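Local structure of putative aldehyde dehydrogenase AldY (Bacillus subtilis, 4DNG) at residues 137-142 / 469-474. The protein probably oxidises aldehydes to carboxylates with NAD(+) as the electron acceptor and may help protect cells against stress from ethanol and related compounds. Residues are numbered along the deposited sequence; the frame is centred on the assembly and turned at random.
Sequences NKIYRL and TVTKWI
Tyr140 and Lys472 face each other as a hydrogen-bonded pair in this antiparallel ribbon, Tyr140 N lying 2.7 Å from Lys472 O and Lys472 N 2.8 Å from Tyr140 O. Like pairs join Lys138 to Ile474 and Leu142 to Val470. The shortest apolar side-chain contact is Tyr140 CE1 to Ile474 CD1, 3.6 Å, the two crossing at about a right angle, with Lys472 O at the Tyr140 ring edge. Apolar bulk suits both residues, since Leu426 of the second subunit packs on them. That subunit's Glu422 hydrogen-bonds Tyr140 OH and forms a salt bridge with Lys138 NZ; its Thr433, Ile428 O and Ser430 O hydrogen-bond Lys472 NZ, which suits a long cationic chain in a buried place.

On the opposite face Ile139 packs more loosely, CG1 4.0 Å from Trp473 CD1 and CG2 3.8 Å from Thr471 CG2. Asn137, held by Ser130, lies alongside the indole, CB at its edge and the planes 43° apart. Arg141 bends at chi2 (89°), bringing CD 3.0 Å from Thr469 OG1, itself hydrogen-bonded to Val465 O. An alanine here would probably leave Thr469 without this aliphatic cover and Glu466 without its weak, distant ion-pair partner.

In the protruding oligomerisation arm of the aldehyde dehydrogenase fold, strand 469-477 leaves helix 462-468 to run against strand 135-150; Trp473, covered by Met432 of the second subunit, and Ile474 pair in parallel with a strand there, continuing the sheet across the dimer.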
loop_
_atom_site.group_PDB
_atom_site.type_symbol
_atom_site.label_atom_id
_atom_site.label_comp_id
_atom_site.label_asym_id
_atom_site.label_seq_id
_atom_site.Cartn_x
_atom_site.Cartn_y
_atom_site.Cartn_z
ATOM N N ASN A 137 -1.924 11.342 23.411
ATOM C CA ASN A 137 -1.906 10.846 22.039
ATOM C C ASN A 137 -3.258 10.251 21.645
ATOM O O ASN A 137 -3.693 9.251 22.212
ATOM C CB ASN A 137 -0.802 9.800 21.856
ATOM C CG ASN A 137 0.584 10.369 22.082
ATOM O OD1 ASN A 137 0.926 11.425 21.559
ATOM N ND2 ASN A 137 1.393 9.662 22.863
ATOM N N LYS A 138 -3.911 10.881 20.671
ATOM C CA LYS A 138 -5.223 10.465 20.199
ATOM C C LYS A 138 -5.207 10.102 18.727
ATOM O O LYS A 138 -4.640 10.817 17.895
ATOM C CB LYS A 138 -6.249 11.567 20.426
ATOM C CG LYS A 138 -6.766 11.647 21.848
ATOM C CD LYS A 138 -7.974 12.551 21.926
ATOM C CE LYS A 138 -7.549 14.004 21.968
ATOM N NZ LYS A 138 -8.747 14.837 22.313
ATOM N N ILE A 139 -5.837 8.979 18.417
ATOM C CA ILE A 139 -5.927 8.504 17.055
ATOM C C ILE A 139 -7.381 8.557 16.613
ATOM O O ILE A 139 -8.276 8.097 17.324
ATOM C CB ILE A 139 -5.328 7.094 16.913
ATOM C CG1 ILE A 139 -3.828 7.145 17.221
ATOM C CG2 ILE A 139 -5.579 6.542 15.518
ATOM C CD1 ILE A 139 -3.233 5.823 17.654
ATOM N N TYR A 140 -7.597 9.158 15.449
ATOM C CA TYR A 140 -8.916 9.276 14.873
ATOM C C TYR A 140 -8.984 8.523 13.570
ATOM O O TYR A 140 -7.985 8.388 12.850
ATOM C CB TYR A 140 -9.252 10.728 14.602
ATOM C CG TYR A 140 -9.267 11.590 15.820
ATOM C CD1 TYR A 140 -8.080 11.996 16.418
ATOM C CD2 TYR A 140 -10.472 12.029 16.370
ATOM C CE1 TYR A 140 -8.087 12.799 17.539
ATOM C CE2 TYR A 140 -10.488 12.840 17.493
ATOM C CZ TYR A 140 -9.287 13.219 18.069
ATOM O OH TYR A 140 -9.272 14.017 19.189
ATOM N N ARG A 141 -10.185 8.043 13.285
ATOM C CA ARG A 141 -10.495 7.286 12.097
ATOM C C ARG A 141 -11.301 8.221 11.227
ATOM O O ARG A 141 -12.454 8.541 11.536
ATOM C CB ARG A 141 -11.334 6.066 12.463
ATOM C CG ARG A 141 -11.979 5.370 11.270
ATOM C CD ARG A 141 -11.069 4.315 10.684
ATOM N NE ARG A 141 -10.903 3.174 11.571
ATOM C CZ ARG A 141 -9.749 2.544 11.746
ATOM N NH1 ARG A 141 -8.663 2.952 11.106
ATOM N NH2 ARG A 141 -9.674 1.514 12.565
ATOM N N LEU A 142 -10.684 8.654 10.139
ATOM C CA LEU A 142 -11.278 9.626 9.242
ATOM C C LEU A 142 -11.422 9.019 7.848
ATOM O O LEU A 142 -10.758 8.035 7.534
ATOM C CB LEU A 142 -10.385 10.886 9.199
ATOM C CG LEU A 142 -10.696 12.153 10.021
ATOM C CD1 LEU A 142 -11.028 11.891 11.486
ATOM C CD2 LEU A 142 -9.526 13.123 9.928
ATOM N N THR A 469 -10.146 4.143 5.003
ATOM C CA THR A 469 -10.008 5.240 5.964
ATOM C C THR A 469 -8.572 5.577 6.195
ATOM O O THR A 469 -7.691 4.751 5.935
ATOM C CB THR A 469 -10.649 4.929 7.329
ATOM O OG1 THR A 469 -9.955 3.837 7.962
ATOM C CG2 THR A 469 -12.137 4.605 7.160
ATOM N N VAL A 470 -8.337 6.793 6.686
ATOM C CA VAL A 470 -7.011 7.173 7.152
ATOM C C VAL A 470 -6.915 7.242 8.687
ATOM O O VAL A 470 -7.885 7.520 9.410
ATOM C CB VAL A 470 -6.528 8.456 6.468
ATOM C CG1 VAL A 470 -7.169 9.686 7.095
ATOM C CG2 VAL A 470 -5.007 8.536 6.508
ATOM N N THR A 471 -5.732 6.944 9.190
ATOM C CA THR A 471 -5.473 7.035 10.616
ATOM C C THR A 471 -4.873 8.406 10.882
ATOM O O THR A 471 -3.815 8.741 10.341
ATOM C CB THR A 471 -4.543 5.891 11.060
ATOM O OG1 THR A 471 -5.341 4.747 11.377
ATOM C CG2 THR A 471 -3.707 6.269 12.280
ATOM N N LYS A 472 -5.575 9.217 11.668
ATOM C CA LYS A 472 -5.054 10.530 12.023
ATOM C C LYS A 472 -4.606 10.579 13.487
ATOM O O LYS A 472 -5.363 10.224 14.398
ATOM C CB LYS A 472 -6.067 11.647 11.696
ATOM C CG LYS A 472 -5.681 13.051 12.185
ATOM C CD LYS A 472 -4.600 13.712 11.351
ATOM C CE LYS A 472 -4.005 14.937 12.037
ATOM N NZ LYS A 472 -3.506 15.979 11.087
ATOM N N TRP A 473 -3.373 11.042 13.696
ATOM C CA TRP A 473 -2.774 11.089 15.014
ATOM C C TRP A 473 -2.553 12.514 15.456
ATOM O O TRP A 473 -2.011 13.331 14.719
ATOM C CB TRP A 473 -1.492 10.250 15.030
ATOM C CG TRP A 473 -0.659 10.367 16.286
ATOM C CD1 TRP A 473 -0.990 9.942 17.576
ATOM C CD2 TRP A 473 0.689 10.947 16.412
ATOM N NE1 TRP A 473 0.023 10.224 18.464
ATOM C CE2 TRP A 473 1.058 10.825 17.833
ATOM C CE3 TRP A 473 1.590 11.538 15.529
ATOM C CZ2 TRP A 473 2.282 11.274 18.315
ATOM C CZ3 TRP A 473 2.816 11.991 16.026
ATOM C CH2 TRP A 473 3.152 11.862 17.388
ATOM N N ILE A 474 -3.000 12.830 16.667
ATOM C CA ILE A 474 -2.841 14.166 17.221
ATOM C C ILE A 474 -2.256 14.090 18.628
ATOM O O ILE A 474 -2.784 13.365 19.471
ATOM C CB ILE A 474 -4.184 14.931 17.230
ATOM C CG1 ILE A 474 -4.784 14.959 15.808
ATOM C CG2 ILE A 474 -4.009 16.332 17.821
ATOM C CD1 ILE A 474 -6.230 15.370 15.752
#